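Local coordinates for protein possible metal-dependent hydrolase (Veillonella parvula, PDB 3RPC) that is probably a metal-dependent hydrolase of the metallo-beta-lactamase superfamily, binding two zinc ions in its presumed active site, at residues A[179-192]-A[213-227]. Numbering follows the deposited sequence.
Sequences LLRFDPNVIIMNTG and MVVRKPEAKIIAVHM. With ZN (zinc ion), chain F.
Selenomethionine Met213 of helix 207-216 meets Leu179 and Ile187 across the contact, packing between its helix and the sheet face that carries Ile187, Met189 and Ile222. Its chain bends at the second and third torsions, bringing Met213 SE to 3.6 Å from Leu179 CD1 and also against Ile187 CD1, while Met189 comes at it tip to tip. Met189 SE in turn rests 3.6 Å from Ile222 CG2. Strands 186-190 and 221-225 run parallel, their axes 4.7 Å apart and inclined by 19°. Six backbone hydrogen bonds join the segments, from Lys221 N to Asn185 O at one end to Thr191 N to Val225 O (3.0 Å) at the other. Across the sheet, Ile188 CG2 meets Val225 CG2 at 3.9 Å, and this face packs on Tyr7 of strand 6-11. Lys217, just after its helix, runs alongside Leu179 of the last turn of helix 173-182 in the reverse direction; Lys217 NZ forms a salt bridge to Asp183 OD1 (2.9 Å), meeting OD1 on its anti side, 31° out of the carboxylate plane, and a weak bond to Leu179 O. At the far end of the strands, Asn190 CG lies 3.5 Å from His226 CD2, with OD1 level with the imidazole plane at its edge, and ND2 bonds weakly to Asp168. His226 NE2 binds the zinc at 2.3 Å. Asp76, His77, Asp168 and two waters complete that ion's shell. The beta-alpha-beta unit 186-190, 207-216, 221-225 thus delivers a metal ligand just beyond a strand's C-terminal end, as in the dinuclear site of the metallo-beta-lactamase fold.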
# COMPACT_ATOMS: atom_id res chain seq x y z
N LEU A 179 -7.66 7.27 -7.30
CA LEU A 179 -8.53 8.31 -7.84
C LEU A 179 -7.93 8.97 -9.08
O LEU A 179 -8.61 9.16 -10.09
CB LEU A 179 -8.84 9.37 -6.77
CG LEU A 179 -9.73 8.90 -5.62
CD1 LEU A 179 -9.82 9.97 -4.53
CD2 LEU A 179 -11.13 8.53 -6.10
N LEU A 180 -6.64 9.30 -9.01
CA LEU A 180 -6.02 10.00 -10.13
C LEU A 180 -5.70 9.05 -11.29
O LEU A 180 -5.89 9.40 -12.46
CB LEU A 180 -4.76 10.73 -9.65
CG LEU A 180 -4.02 11.55 -10.72
CD1 LEU A 180 -4.88 12.69 -11.24
CD2 LEU A 180 -2.71 12.08 -10.17
N ARG A 181 -5.25 7.85 -10.97
CA ARG A 181 -4.85 6.91 -12.02
C ARG A 181 -6.02 6.38 -12.83
O ARG A 181 -5.92 6.20 -14.04
CB ARG A 181 -4.06 5.74 -11.43
CG ARG A 181 -2.71 6.18 -10.91
CD ARG A 181 -2.07 5.14 -10.01
NE ARG A 181 -0.84 5.68 -9.43
CZ ARG A 181 -0.01 4.99 -8.67
NH1 ARG A 181 -0.27 3.72 -8.38
NH2 ARG A 181 1.09 5.58 -8.18
N PHE A 182 -7.15 6.13 -12.16
CA PHE A 182 -8.26 5.43 -12.81
C PHE A 182 -9.53 6.27 -12.97
O PHE A 182 -10.48 5.83 -13.62
CB PHE A 182 -8.55 4.12 -12.07
CG PHE A 182 -7.33 3.26 -11.90
CD1 PHE A 182 -6.69 2.74 -13.01
CD2 PHE A 182 -6.81 2.99 -10.65
CE1 PHE A 182 -5.55 1.97 -12.88
CE2 PHE A 182 -5.67 2.22 -10.50
CZ PHE A 182 -5.04 1.71 -11.62
N ASP A 183 -9.52 7.47 -12.39
CA ASP A 183 -10.63 8.41 -12.52
C ASP A 183 -11.99 7.74 -12.48
O ASP A 183 -12.75 7.79 -13.46
CB ASP A 183 -10.50 9.22 -13.82
CG ASP A 183 -11.48 10.38 -13.89
OD1 ASP A 183 -11.78 10.97 -12.83
OD2 ASP A 183 -11.94 10.71 -15.00
N PRO A 184 -12.31 7.10 -11.35
CA PRO A 184 -13.60 6.40 -11.24
C PRO A 184 -14.81 7.32 -11.38
O PRO A 184 -14.80 8.46 -10.89
CB PRO A 184 -13.55 5.77 -9.85
CG PRO A 184 -12.54 6.59 -9.09
CD PRO A 184 -11.52 7.02 -10.11
N ASN A 185 -15.84 6.80 -12.03
CA ASN A 185 -17.10 7.51 -12.23
C ASN A 185 -18.11 7.20 -11.13
O ASN A 185 -19.06 7.96 -10.92
CB ASN A 185 -17.69 7.13 -13.59
CG ASN A 185 -16.68 7.25 -14.71
OD1 ASN A 185 -16.25 6.24 -15.27
ND2 ASN A 185 -16.27 8.47 -15.02
N VAL A 186 -17.90 6.08 -10.44
CA VAL A 186 -18.74 5.66 -9.32
C VAL A 186 -17.81 5.26 -8.18
O VAL A 186 -16.86 4.52 -8.41
CB VAL A 186 -19.62 4.45 -9.69
CG1 VAL A 186 -20.46 3.98 -8.49
CG2 VAL A 186 -20.52 4.81 -10.87
N ILE A 187 -18.07 5.77 -6.98
CA ILE A 187 -17.17 5.53 -5.86
C ILE A 187 -17.97 5.03 -4.66
O ILE A 187 -18.79 5.76 -4.11
CB ILE A 187 -16.40 6.82 -5.49
CG1 ILE A 187 -15.65 7.33 -6.73
CG2 ILE A 187 -15.46 6.58 -4.31
CD1 ILE A 187 -14.99 8.71 -6.52
N ILE A 188 -17.74 3.77 -4.29
CA ILE A 188 -18.47 3.14 -3.20
C ILE A 188 -17.58 3.18 -1.96
O ILE A 188 -16.50 2.58 -1.96
CB ILE A 188 -18.84 1.68 -3.55
CG1 ILE A 188 -19.69 1.65 -4.83
CG2 ILE A 188 -19.60 1.03 -2.41
CD1 ILE A 188 -19.82 0.25 -5.43
N MSE A 189 -18.03 3.90 -0.93
CA MSE A 189 -17.21 4.21 0.25
C MSE A 189 -17.81 3.63 1.52
O MSE A 189 -19.03 3.68 1.71
CB MSE A 189 -17.14 5.72 0.45
CG MSE A 189 -16.73 6.53 -0.77
SE MSE A 189 -16.85 8.43 -0.35
CE MSE A 189 -15.55 8.53 1.11
N ASN A 190 -16.95 3.10 2.38
CA ASN A 190 -17.36 2.59 3.69
C ASN A 190 -17.25 3.71 4.71
O ASN A 190 -16.15 4.04 5.16
CB ASN A 190 -16.49 1.40 4.07
CG ASN A 190 -16.76 0.18 3.20
OD1 ASN A 190 -17.82 0.10 2.56
ND2 ASN A 190 -15.83 -0.77 3.17
N THR A 191 -18.39 4.30 5.07
CA THR A 191 -18.38 5.57 5.79
C THR A 191 -18.99 5.50 7.19
O THR A 191 -19.36 6.53 7.76
CB THR A 191 -19.11 6.68 4.99
OG1 THR A 191 -20.50 6.34 4.83
CG2 THR A 191 -18.48 6.85 3.62
N GLY A 192 -19.07 4.29 7.74
CA GLY A 192 -19.63 4.10 9.06
C GLY A 192 -18.74 4.53 10.22
O GLY A 192 -19.18 4.48 11.37
N MSE A 213 -14.13 13.56 -0.83
CA MSE A 213 -14.31 12.85 -2.09
C MSE A 213 -15.05 13.69 -3.12
O MSE A 213 -14.77 13.63 -4.32
CB MSE A 213 -15.06 11.52 -1.88
CG MSE A 213 -15.06 10.59 -3.09
SE MSE A 213 -13.24 9.96 -3.46
CE MSE A 213 -13.04 8.70 -2.03
N VAL A 214 -16.02 14.48 -2.65
CA VAL A 214 -16.80 15.32 -3.54
C VAL A 214 -15.92 16.43 -4.14
O VAL A 214 -16.08 16.79 -5.30
CB VAL A 214 -18.02 15.92 -2.81
CG1 VAL A 214 -18.65 17.02 -3.65
CG2 VAL A 214 -19.03 14.81 -2.50
N VAL A 215 -14.99 16.94 -3.34
CA VAL A 215 -14.04 17.93 -3.84
C VAL A 215 -13.10 17.29 -4.85
O VAL A 215 -12.83 17.87 -5.91
CB VAL A 215 -13.22 18.54 -2.70
CG1 VAL A 215 -12.11 19.43 -3.25
CG2 VAL A 215 -14.14 19.33 -1.76
N ARG A 216 -12.60 16.10 -4.54
CA ARG A 216 -11.63 15.47 -5.43
C ARG A 216 -12.24 15.04 -6.76
O ARG A 216 -11.62 15.18 -7.81
CB ARG A 216 -10.94 14.28 -4.76
CG ARG A 216 -9.66 13.83 -5.47
CD ARG A 216 -8.49 14.80 -5.22
NE ARG A 216 -8.00 14.69 -3.85
CZ ARG A 216 -8.27 15.57 -2.88
NH1 ARG A 216 -7.79 15.37 -1.67
NH2 ARG A 216 -9.01 16.65 -3.14
N LYS A 217 -13.47 14.52 -6.70
CA LYS A 217 -14.14 13.97 -7.87
C LYS A 217 -15.55 14.53 -7.99
O LYS A 217 -16.53 13.85 -7.69
CB LYS A 217 -14.18 12.45 -7.79
CG LYS A 217 -12.81 11.80 -7.87
CD LYS A 217 -12.18 12.04 -9.25
CE LYS A 217 -10.86 11.32 -9.40
NZ LYS A 217 -10.14 11.76 -10.63
N PRO A 218 -15.67 15.80 -8.42
CA PRO A 218 -16.96 16.49 -8.45
C PRO A 218 -17.99 15.87 -9.39
O PRO A 218 -19.18 16.15 -9.25
CB PRO A 218 -16.61 17.90 -8.95
CG PRO A 218 -15.15 18.04 -8.72
CD PRO A 218 -14.56 16.68 -8.86
N GLU A 219 -17.56 15.04 -10.33
CA GLU A 219 -18.50 14.46 -11.28
C GLU A 219 -18.84 13.00 -10.97
O GLU A 219 -19.67 12.40 -11.64
CB GLU A 219 -17.98 14.57 -12.71
CG GLU A 219 -17.90 16.01 -13.19
CD GLU A 219 -16.72 16.26 -14.10
OE1 GLU A 219 -15.90 17.15 -13.79
OE2 GLU A 219 -16.60 15.56 -15.14
N ALA A 220 -18.20 12.44 -9.95
CA ALA A 220 -18.43 11.04 -9.61
C ALA A 220 -19.73 10.86 -8.85
O ALA A 220 -20.18 11.76 -8.12
CB ALA A 220 -17.26 10.48 -8.79
N LYS A 221 -20.35 9.70 -9.04
CA LYS A 221 -21.49 9.30 -8.23
C LYS A 221 -20.93 8.59 -7.01
O LYS A 221 -20.34 7.51 -7.13
CB LYS A 221 -22.38 8.35 -9.02
CG LYS A 221 -23.62 7.92 -8.26
CD LYS A 221 -24.87 8.11 -9.12
CE LYS A 221 -24.82 7.25 -10.37
NZ LYS A 221 -25.87 7.64 -11.34
N ILE A 222 -21.07 9.20 -5.85
CA ILE A 222 -20.59 8.59 -4.62
C ILE A 222 -21.71 7.80 -3.95
O ILE A 222 -22.86 8.24 -3.91
CB ILE A 222 -20.04 9.67 -3.69
CG1 ILE A 222 -18.80 10.29 -4.34
CG2 ILE A 222 -19.73 9.09 -2.33
CD1 ILE A 222 -18.47 11.69 -3.88
N ILE A 223 -21.37 6.61 -3.45
CA ILE A 223 -22.34 5.75 -2.78
C ILE A 223 -21.76 5.40 -1.42
O ILE A 223 -20.72 4.75 -1.35
CB ILE A 223 -22.60 4.46 -3.60
CG1 ILE A 223 -23.15 4.82 -4.99
CG2 ILE A 223 -23.59 3.55 -2.86
CD1 ILE A 223 -23.33 3.62 -5.94
N ALA A 224 -22.43 5.84 -0.35
CA ALA A 224 -21.95 5.61 1.01
C ALA A 224 -22.63 4.41 1.65
O ALA A 224 -23.86 4.34 1.71
CB ALA A 224 -22.15 6.87 1.86
N VAL A 225 -21.82 3.48 2.14
CA VAL A 225 -22.31 2.24 2.74
C VAL A 225 -21.56 1.90 4.03
O VAL A 225 -20.89 2.76 4.60
CB VAL A 225 -22.25 1.07 1.73
CG1 VAL A 225 -23.11 1.38 0.50
CG2 VAL A 225 -20.81 0.78 1.31
N HIS A 226 -21.66 0.64 4.48
CA HIS A 226 -20.99 0.17 5.70
C HIS A 226 -21.58 0.83 6.96
O HIS A 226 -20.87 1.17 7.90
CB HIS A 226 -19.46 0.39 5.62
CG HIS A 226 -18.66 -0.55 6.49
ND1 HIS A 226 -18.81 -0.60 7.86
CD2 HIS A 226 -17.70 -1.45 6.18
CE1 HIS A 226 -17.98 -1.49 8.35
NE2 HIS A 226 -17.29 -2.03 7.36
N MSE A 227 -22.91 0.97 6.97
CA MSE A 227 -23.58 1.63 8.09
C MSE A 227 -24.76 0.84 8.65
O MSE A 227 -25.29 -0.07 8.00
CB MSE A 227 -24.05 3.02 7.67
CG MSE A 227 -22.88 3.97 7.43
SE MSE A 227 -23.37 5.72 6.73
CE MSE A 227 -23.65 5.21 4.88
ZN ZN F . -15.62 -3.48 7.81
O HOH W 1 -17.52 10.69 -13.60
O HOH W 2 -14.29 -4.90 9.05
O HOH W 3 -15.09 -1.97 9.81